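Local coordinates for protein M32 carboxypeptidase (Chitinophagaceae bacterium, PDB 7A03) that probably hydrolyses peptides from their C-terminal end, as a metallocarboxypeptidase of the M32 (carboxypeptidase Taq) family, at residues P346-T351 and L394-P399; M363-I368 and D388-Y393. All coordinates share one frame; numbering follows the deposited sequence.

Contact 1: P346-T351 and L394-P399; sequences PSLIRT and LHVEVP
Two mostly irregular segments of the largely helical M32 carboxypeptidase fold meet here at the surface: 346-351 belongs to the loop that leads into helix 358-374, and in 394-399 the chain leaves helix 382-394. His395 has positive phi (61°), which marks the exit from the helix. The touching parts run at 35° to each other; in register by their CA atoms, Pro346 lies nearest Leu394, Ser347 nearest Val396 and Leu348 nearest Val398. Of the 317 Å² buried, the largest share falls on Leu348. Its CG stands beside the backbone N and anti to the carbonyl carbon, and this torsion brings the forked end towards 394-399. One prong, CD2, settles in the notch formed by two valines, lying 3.8 Å from Val396 CG2 and 3.7 Å from Val398 CG2. Val398 presents that methyl by holding its CG1 anti to the backbone N (chi1 174°). Val396 is a bump in its turn: CG1 packs against the face of the Pro346-Ser347 peptide, 4.0 Å from Pro346 C. At the start of both segments Pro346 turns its CB edge to Leu394, CB 3.2 Å from Leu394 O and 4.2 Å from Leu394 CD2. Gln407 takes up the polar backbone of 346-351 by bonding Leu348 O and Arg350 N. The second prong of Leu348 points at the proline ring tip to tip, CD1 standing 3.7 Å from Pro399 CD.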
ATOM      1  N   PRO A 346     -13.621   9.924  13.630  1.00 16.87           N
ATOM      2  CA  PRO A 346     -12.786  10.954  12.992  1.00 18.92           C
ATOM      3  C   PRO A 346     -11.590  11.279  13.876  1.00 21.54           C
ATOM      4  O   PRO A 346     -11.716  11.414  15.097  1.00 22.59           O
ATOM      5  CB  PRO A 346     -13.740  12.146  12.864  1.00 24.34           C
ATOM      6  CG  PRO A 346     -15.111  11.514  12.818  1.00 27.83           C
ATOM      7  CD  PRO A 346     -15.033  10.335  13.746  1.00 20.08           C
ATOM      8  N   SER A 347     -10.413  11.360  13.257  1.00 18.83           N
ATOM      9  CA  SER A 347      -9.181  11.556  14.004  1.00 21.31           C
ATOM     10  C   SER A 347      -8.164  12.285  13.128  1.00 19.48           C
ATOM     11  O   SER A 347      -8.394  12.540  11.943  1.00 19.99           O
ATOM     12  CB  SER A 347      -8.681  10.230  14.578  1.00 21.54           C
ATOM     13  OG  SER A 347      -8.365   9.316  13.544  1.00 23.40           O
ATOM     14  N   LEU A 348      -7.022  12.614  13.728  1.00 18.71           N
ATOM     15  CA  LEU A 348      -6.047  13.508  13.114  1.00 20.76           C
ATOM     16  C   LEU A 348      -4.993  12.793  12.275  1.00 19.71           C
ATOM     17  O   LEU A 348      -4.507  13.370  11.295  1.00 18.73           O
ATOM     18  CB  LEU A 348      -5.348  14.328  14.204  1.00 24.47           C
ATOM     19  CG  LEU A 348      -6.252  15.358  14.890  1.00 23.86           C
ATOM     20  CD1 LEU A 348      -5.688  15.772  16.237  1.00 28.73           C
ATOM     21  CD2 LEU A 348      -6.412  16.570  13.996  1.00 27.38           C
ATOM     22  N   ILE A 349      -4.638  11.558  12.628  1.00 18.48           N
ATOM     23  CA  ILE A 349      -3.486  10.862  12.062  1.00 21.22           C
ATOM     24  C   ILE A 349      -3.972   9.776  11.114  1.00 20.98           C
ATOM     25  O   ILE A 349      -4.665   8.838  11.536  1.00 19.35           O
ATOM     26  CB  ILE A 349      -2.590  10.266  13.157  1.00 20.03           C
ATOM     27  CG1 ILE A 349      -2.162  11.357  14.144  1.00 24.50           C
ATOM     28  CG2 ILE A 349      -1.391   9.550  12.530  1.00 19.68           C
ATOM     29  CD1 ILE A 349      -1.359  12.488  13.504  1.00 25.35           C
ATOM     30  N   ARG A 350      -3.565   9.883   9.843  1.00 18.49           N
ATOM     31  CA  ARG A 350      -3.982   8.928   8.818  1.00 17.77           C
ATOM     32  C   ARG A 350      -3.627   7.495   9.193  1.00 18.21           C
ATOM     33  O   ARG A 350      -4.449   6.583   9.029  1.00 18.29           O
ATOM     34  CB  ARG A 350      -3.362   9.308   7.474  1.00 16.97           C
ATOM     35  CG  ARG A 350      -3.586   8.298   6.347  1.00 13.01           C
ATOM     36  CD  ARG A 350      -2.752   8.634   5.095  1.00 18.54           C
ATOM     37  NE  ARG A 350      -1.312   8.625   5.377  1.00 14.53           N
ATOM     38  CZ  ARG A 350      -0.569   7.518   5.412  1.00 16.11           C
ATOM     39  NH1 ARG A 350      -1.118   6.340   5.168  1.00 19.34           N
ATOM     40  NH2 ARG A 350       0.728   7.569   5.699  1.00 21.24           N
ATOM     41  N   THR A 351      -2.406   7.268   9.693  1.00 19.18           N
ATOM     42  CA  THR A 351      -1.976   5.898   9.956  1.00 19.54           C
ATOM     43  C   THR A 351      -2.730   5.243  11.106  1.00 21.45           C
ATOM     44  O   THR A 351      -2.656   4.019  11.246  1.00 26.79           O
ATOM     45  CB  THR A 351      -0.462   5.827  10.199  1.00 19.78           C
ATOM     46  OG1 THR A 351      -0.118   6.692  11.294  1.00 21.24           O
ATOM     47  CG2 THR A 351       0.296   6.247   8.935  1.00 18.31           C
ATOM     48  N   LEU A 394     -13.520  16.185   8.229  1.00 19.91           N
ATOM     49  CA  LEU A 394     -13.474  15.250   9.345  1.00 23.93           C
ATOM     50  C   LEU A 394     -13.967  15.836  10.662  1.00 25.56           C
ATOM     51  O   LEU A 394     -14.133  15.085  11.630  1.00 27.48           O
ATOM     52  CB  LEU A 394     -12.053  14.687   9.513  1.00 25.52           C
ATOM     53  CG  LEU A 394     -11.672  13.584   8.514  1.00 21.91           C
ATOM     54  CD1 LEU A 394     -10.175  13.296   8.534  1.00 22.41           C
ATOM     55  CD2 LEU A 394     -12.468  12.318   8.813  1.00 20.30           C
ATOM     56  N   HIS A 395     -14.229  17.145  10.723  1.00 23.37           N
ATOM     57  CA  HIS A 395     -14.723  17.788  11.945  1.00 27.77           C
ATOM     58  C   HIS A 395     -13.742  17.641  13.106  1.00 24.10           C
ATOM     59  O   HIS A 395     -14.137  17.435  14.257  1.00 26.97           O
ATOM     60  CB  HIS A 395     -16.127  17.306  12.325  1.00 32.05           C
ATOM     61  CG  HIS A 395     -17.103  17.342  11.191  1.00 35.75           C
ATOM     62  ND1 HIS A 395     -17.427  18.504  10.525  1.00 41.09           N
ATOM     63  CD2 HIS A 395     -17.814  16.356  10.597  1.00 40.66           C
ATOM     64  CE1 HIS A 395     -18.301  18.233   9.572  1.00 40.44           C
ATOM     65  NE2 HIS A 395     -18.552  16.937   9.594  1.00 39.45           N
ATOM     66  N   VAL A 396     -12.450  17.734  12.803  1.00 22.41           N
ATOM     67  CA  VAL A 396     -11.403  17.734  13.815  1.00 22.69           C
ATOM     68  C   VAL A 396     -10.588  19.011  13.665  1.00 23.70           C
ATOM     69  O   VAL A 396     -10.482  19.576  12.570  1.00 20.38           O
ATOM     70  CB  VAL A 396     -10.512  16.480  13.735  1.00 22.03           C
ATOM     71  CG1 VAL A 396     -11.351  15.237  14.027  1.00 20.98           C
ATOM     72  CG2 VAL A 396      -9.858  16.389  12.370  1.00 19.54           C
ATOM     73  N   GLU A 397     -10.032  19.478  14.788  1.00 22.50           N
ATOM     74  CA  GLU A 397      -9.320  20.756  14.866  1.00 22.36           C
ATOM     75  C   GLU A 397      -7.855  20.451  15.145  1.00 21.87           C
ATOM     76  O   GLU A 397      -7.476  20.159  16.284  1.00 24.02           O
ATOM     77  CB  GLU A 397      -9.906  21.668  15.946  1.00 22.62           C
ATOM     78  CG  GLU A 397     -11.317  22.144  15.662  1.00 22.90           C
ATOM     79  CD  GLU A 397     -12.331  21.027  15.785  1.00 28.94           C
ATOM     80  OE1 GLU A 397     -12.331  20.335  16.828  1.00 24.03           O
ATOM     81  OE2 GLU A 397     -13.113  20.834  14.827  1.00 32.72           O
ATOM     82  N   VAL A 398      -7.039  20.521  14.098  1.00 25.63           N
ATOM     83  CA  VAL A 398      -5.606  20.247  14.161  1.00 25.25           C
ATOM     84  C   VAL A 398      -4.931  21.137  15.201  1.00 24.92           C
ATOM     85  O   VAL A 398      -4.996  22.370  15.093  1.00 24.48           O
ATOM     86  CB  VAL A 398      -4.957  20.414  12.778  1.00 27.41           C
ATOM     87  CG1 VAL A 398      -3.455  20.273  12.893  1.00 20.51           C
ATOM     88  CG2 VAL A 398      -5.512  19.386  11.801  1.00 23.88           C
ATOM     89  N   PRO A 399      -4.255  20.556  16.211  1.00 25.82           N
ATOM     90  CA  PRO A 399      -3.725  21.363  17.320  1.00 24.76           C
ATOM     91  C   PRO A 399      -2.312  21.883  17.092  1.00 29.94           C
ATOM     92  O   PRO A 399      -1.917  22.884  17.696  1.00 29.83           O
ATOM     93  CB  PRO A 399      -3.770  20.384  18.499  1.00 25.41           C
ATOM     94  CG  PRO A 399      -3.531  19.043  17.859  1.00 27.47           C
ATOM     95  CD  PRO A 399      -4.181  19.111  16.493  1.00 27.18           C
TER

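Contact 2: M363-I368 and D388-Y393; sequences MIRYEI and DYYRQY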
ATOM      1  N   MET A 363      -8.422  11.638   0.641  0.54 14.49           N
ATOM      2  CA  MET A 363      -9.042  12.620  -0.233  0.54 16.45           C
ATOM      3  C   MET A 363      -8.403  13.984  -0.034  0.54 15.03           C
ATOM      4  O   MET A 363      -8.104  14.690  -1.012  0.54 15.19           O
ATOM      5  CB  MET A 363     -10.538  12.678   0.041  0.54 16.87           C
ATOM      6  CG  MET A 363     -11.317  13.494  -0.967  0.54 19.78           C
ATOM      7  SD  MET A 363     -13.036  13.595  -0.477  0.54 21.32           S
ATOM      8  CE  MET A 363     -12.910  14.690   0.934  0.54 22.54           C
ATOM      9  N   ILE A 364      -8.110  14.335   1.223  1.00 16.23           N
ATOM     10  CA  ILE A 364      -7.543  15.650   1.485  1.00 15.76           C
ATOM     11  C   ILE A 364      -6.178  15.751   0.826  1.00 16.69           C
ATOM     12  O   ILE A 364      -5.894  16.717   0.101  1.00 18.40           O
ATOM     13  CB  ILE A 364      -7.500  15.922   2.998  1.00 15.33           C
ATOM     14  CG1 ILE A 364      -8.924  16.153   3.509  1.00 17.18           C
ATOM     15  CG2 ILE A 364      -6.602  17.118   3.282  1.00 17.62           C
ATOM     16  CD1 ILE A 364      -9.069  15.971   4.995  1.00 17.86           C
ATOM     17  N   ARG A 365      -5.366  14.695   0.963  1.00 16.69           N
ATOM     18  CA  ARG A 365      -4.047  14.715   0.339  1.00 15.92           C
ATOM     19  C   ARG A 365      -4.187  14.788  -1.173  1.00 16.35           C
ATOM     20  O   ARG A 365      -3.481  15.565  -1.843  1.00 18.30           O
ATOM     21  CB  ARG A 365      -3.237  13.494   0.789  1.00 15.82           C
ATOM     22  CG  ARG A 365      -2.777  13.594   2.255  1.00 16.69           C
ATOM     23  CD  ARG A 365      -2.576  12.212   2.880  1.00 14.72           C
ATOM     24  NE  ARG A 365      -2.094  12.253   4.263  1.00 15.80           N
ATOM     25  CZ  ARG A 365      -2.823  12.650   5.312  1.00 15.94           C
ATOM     26  NH1 ARG A 365      -4.073  13.055   5.150  1.00 15.06           N
ATOM     27  NH2 ARG A 365      -2.310  12.635   6.539  1.00 17.46           N
ATOM     28  N   TYR A 366      -5.175  14.068  -1.718  1.00 16.78           N
ATOM     29  CA  TYR A 366      -5.365  14.103  -3.157  1.00 16.79           C
ATOM     30  C   TYR A 366      -5.686  15.522  -3.607  1.00 19.54           C
ATOM     31  O   TYR A 366      -5.024  16.071  -4.507  1.00 17.69           O
ATOM     32  CB  TYR A 366      -6.437  13.086  -3.563  1.00 15.55           C
ATOM     33  CG  TYR A 366      -6.958  13.242  -4.956  1.00 14.88           C
ATOM     34  CD1 TYR A 366      -6.225  12.814  -6.054  1.00 15.13           C
ATOM     35  CD2 TYR A 366      -8.206  13.811  -5.176  1.00 15.22           C
ATOM     36  CE1 TYR A 366      -6.710  12.976  -7.326  1.00 14.98           C
ATOM     37  CE2 TYR A 366      -8.706  13.966  -6.466  1.00 16.56           C
ATOM     38  CZ  TYR A 366      -7.941  13.538  -7.532  1.00 16.98           C
ATOM     39  OH  TYR A 366      -8.400  13.669  -8.819  1.00 17.44           O
ATOM     40  N   GLU A 367      -6.625  16.182  -2.916  1.00 18.93           N
ATOM     41  CA  GLU A 367      -7.022  17.497  -3.403  1.00 17.69           C
ATOM     42  C   GLU A 367      -5.855  18.457  -3.293  1.00 19.39           C
ATOM     43  O   GLU A 367      -5.565  19.212  -4.236  1.00 23.30           O
ATOM     44  CB  GLU A 367      -8.258  18.032  -2.675  1.00 18.29           C
ATOM     45  CG  GLU A 367      -9.477  17.108  -2.711  1.00 22.96           C
ATOM     46  CD  GLU A 367     -10.090  16.927  -4.097  1.00 25.12           C
ATOM     47  OE1 GLU A 367      -9.816  17.742  -5.006  1.00 25.37           O
ATOM     48  OE2 GLU A 367     -10.863  15.957  -4.271  1.00 30.78           O
ATOM     49  N   ILE A 368      -5.100  18.349  -2.198  1.00 16.24           N
ATOM     50  CA  ILE A 368      -3.988  19.262  -2.002  1.00 17.86           C
ATOM     51  C   ILE A 368      -2.933  19.014  -3.061  1.00 22.87           C
ATOM     52  O   ILE A 368      -2.455  19.954  -3.713  1.00 22.93           O
ATOM     53  CB  ILE A 368      -3.440  19.136  -0.571  1.00 22.37           C
ATOM     54  CG1 ILE A 368      -4.369  19.859   0.401  1.00 20.98           C
ATOM     55  CG2 ILE A 368      -2.007  19.665  -0.487  1.00 24.39           C
ATOM     56  CD1 ILE A 368      -4.062  19.587   1.838  1.00 23.74           C
ATOM     57  N   ASP A 388      -7.894  23.542   7.472  1.00 19.50           N
ATOM     58  CA  ASP A 388      -9.246  23.824   6.999  1.00 22.09           C
ATOM     59  C   ASP A 388      -9.879  22.587   6.376  1.00 23.83           C
ATOM     60  O   ASP A 388     -11.055  22.292   6.628  1.00 21.87           O
ATOM     61  CB  ASP A 388      -9.224  24.975   5.994  1.00 23.05           C
ATOM     62  CG  ASP A 388      -8.936  26.313   6.643  1.00 27.50           C
ATOM     63  OD1 ASP A 388      -9.025  26.419   7.889  1.00 26.77           O
ATOM     64  OD2 ASP A 388      -8.612  27.262   5.897  1.00 26.53           O
ATOM     65  N   TYR A 389      -9.112  21.855   5.557  1.00 21.90           N
ATOM     66  CA  TYR A 389      -9.624  20.616   4.971  1.00 22.96           C
ATOM     67  C   TYR A 389     -10.020  19.626   6.062  1.00 22.13           C
ATOM     68  O   TYR A 389     -11.094  19.002   6.008  1.00 19.37           O
ATOM     69  CB  TYR A 389      -8.549  20.001   4.061  1.00 23.00           C
ATOM     70  CG  TYR A 389      -8.633  20.383   2.589  1.00 24.28           C
ATOM     71  CD1 TYR A 389      -9.611  19.843   1.764  1.00 22.46           C
ATOM     72  CD2 TYR A 389      -7.721  21.267   2.025  1.00 25.10           C
ATOM     73  CE1 TYR A 389      -9.686  20.185   0.421  1.00 25.86           C
ATOM     74  CE2 TYR A 389      -7.790  21.615   0.680  1.00 21.57           C
ATOM     75  CZ  TYR A 389      -8.777  21.069  -0.112  1.00 23.79           C
ATOM     76  OH  TYR A 389      -8.850  21.404  -1.445  1.00 28.92           O
ATOM     77  N   TYR A 390      -9.159  19.469   7.067  1.00 20.62           N
ATOM     78  CA  TYR A 390      -9.456  18.527   8.138  1.00 16.80           C
ATOM     79  C   TYR A 390     -10.704  18.933   8.912  1.00 20.11           C
ATOM     80  O   TYR A 390     -11.527  18.079   9.265  1.00 22.10           O
ATOM     81  CB  TYR A 390      -8.255  18.372   9.066  1.00 16.53           C
ATOM     82  CG  TYR A 390      -7.420  17.175   8.690  1.00 15.82           C
ATOM     83  CD1 TYR A 390      -6.633  17.191   7.551  1.00 20.45           C
ATOM     84  CD2 TYR A 390      -7.440  16.015   9.459  1.00 19.62           C
ATOM     85  CE1 TYR A 390      -5.862  16.083   7.186  1.00 19.99           C
ATOM     86  CE2 TYR A 390      -6.685  14.900   9.104  1.00 17.20           C
ATOM     87  CZ  TYR A 390      -5.884  14.947   7.966  1.00 16.17           C
ATOM     88  OH  TYR A 390      -5.122  13.842   7.601  1.00 17.78           O
ATOM     89  N   ARG A 391     -10.870  20.226   9.181  1.00 20.30           N
ATOM     90  CA  ARG A 391     -12.060  20.638   9.911  1.00 23.34           C
ATOM     91  C   ARG A 391     -13.310  20.452   9.064  1.00 23.21           C
ATOM     92  O   ARG A 391     -14.343  19.990   9.563  1.00 23.89           O
ATOM     93  CB  ARG A 391     -11.939  22.088  10.363  1.00 20.62           C
ATOM     94  CG  ARG A 391     -13.126  22.547  11.175  1.00 25.10           C
ATOM     95  CD  ARG A 391     -12.753  23.727  12.017  1.00 27.98           C
ATOM     96  NE  ARG A 391     -13.809  24.092  12.947  1.00 25.86           N
ATOM     97  CZ  ARG A 391     -13.741  25.153  13.738  1.00 25.49           C
ATOM     98  NH1 ARG A 391     -12.666  25.930  13.689  1.00 26.69           N
ATOM     99  NH2 ARG A 391     -14.729  25.437  14.573  1.00 28.29           N
ATOM    100  N   GLN A 392     -13.234  20.809   7.781  1.00 20.46           N
ATOM    101  CA  GLN A 392     -14.410  20.761   6.918  1.00 22.79           C
ATOM    102  C   GLN A 392     -14.909  19.333   6.749  1.00 26.79           C
ATOM    103  O   GLN A 392     -16.111  19.064   6.883  1.00 23.43           O
ATOM    104  CB  GLN A 392     -14.073  21.379   5.560  1.00 24.37           C
ATOM    105  CG  GLN A 392     -15.187  21.248   4.537  1.00 30.92           C
ATOM    106  CD  GLN A 392     -14.827  21.843   3.191  1.00 39.20           C
ATOM    107  OE1 GLN A 392     -13.796  22.501   3.041  1.00 45.04           O
ATOM    108  NE2 GLN A 392     -15.680  21.612   2.201  1.00 40.37           N
ATOM    109  N   TYR A 393     -14.002  18.397   6.464  1.00 24.04           N
ATOM    110  CA  TYR A 393     -14.424  17.046   6.102  1.00 21.54           C
ATOM    111  C   TYR A 393     -14.418  16.048   7.252  1.00 22.99           C
ATOM    112  O   TYR A 393     -15.243  15.127   7.252  1.00 26.39           O
ATOM    113  CB  TYR A 393     -13.568  16.514   4.947  1.00 21.09           C
ATOM    114  CG  TYR A 393     -13.844  17.256   3.656  1.00 23.88           C
ATOM    115  CD1 TYR A 393     -15.077  17.148   3.024  1.00 27.65           C
ATOM    116  CD2 TYR A 393     -12.883  18.085   3.087  1.00 29.48           C
ATOM    117  CE1 TYR A 393     -15.344  17.835   1.846  1.00 25.30           C
ATOM    118  CE2 TYR A 393     -13.139  18.773   1.911  1.00 32.98           C
ATOM    119  CZ  TYR A 393     -14.373  18.645   1.301  1.00 29.96           C
ATOM    120  OH  TYR A 393     -14.634  19.325   0.135  1.00 31.36           O
TER
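Three tyrosines of segment 388-393 in helix 382-394, each meeting a different set of partners, pack on 363-368 of helix 358-374; the axes of these short segments approach to 10.5 Å, with 135° between N-to-C directions. Tyr393 receives Met363 on one face: the thioether chain bends at its last torsion and sets CE over the ring centre, 3.8 Å from the Tyr393 centroid, a CH-pi contact; Met363 SD, 5.4 Å from that centroid, adds a Met-aromatic one. Tyr389 slides past Ile364 and Ile368 in the opposite direction, its CB 3.6 Å from Ile364 CG2, while Glu367 CB reaches its hydroxyl end. Ile364 also lays CD1 over a face of Tyr390. Arg365 grips Tyr390 OH end-on, the oxygen lying in the guanidinium plane, which is turned 60° from the ring: NH1 is 2.8 Å from Tyr390 OH in a nearly straight bond (164°), and NH2, at 3.2 Å from Tyr390 OH, is more bent. His361 ND1 also bonds this hydroxyl. A phenylalanine at Tyr390 would remove that acceptor and would probably leave the guanidinium less firmly oriented, despite its salt bridge to Asp408. Beyond the pair, Phe177 and Lys181 of helix 170-192 lie against Met363 and Tyr393, while Trp386, one turn earlier on helix 382-394, stacks on Tyr390.

Both contacts join the same region of the chain, with contact 2 nested inside the loop that contact 1 closes and their centres 10 Å apart. Contact 1 is a surface meeting of two loops, made by aliphatic and proline side chains; contact 2 is a buried helix-helix interface that adds aromatic faces and a charged grip to its apolar packing. Helix 382-394 serves both, since contact 1 uses the chain as it leaves this helix. Tyr390 bridges them physically: its CE2 is 3.4 Å from Leu348 O and its CD2 3.8 Å from Val396 CG2. Arg350 and Arg365 also touch, and both form salt bridges to Asp408, which links 346-351 to helix 358-374.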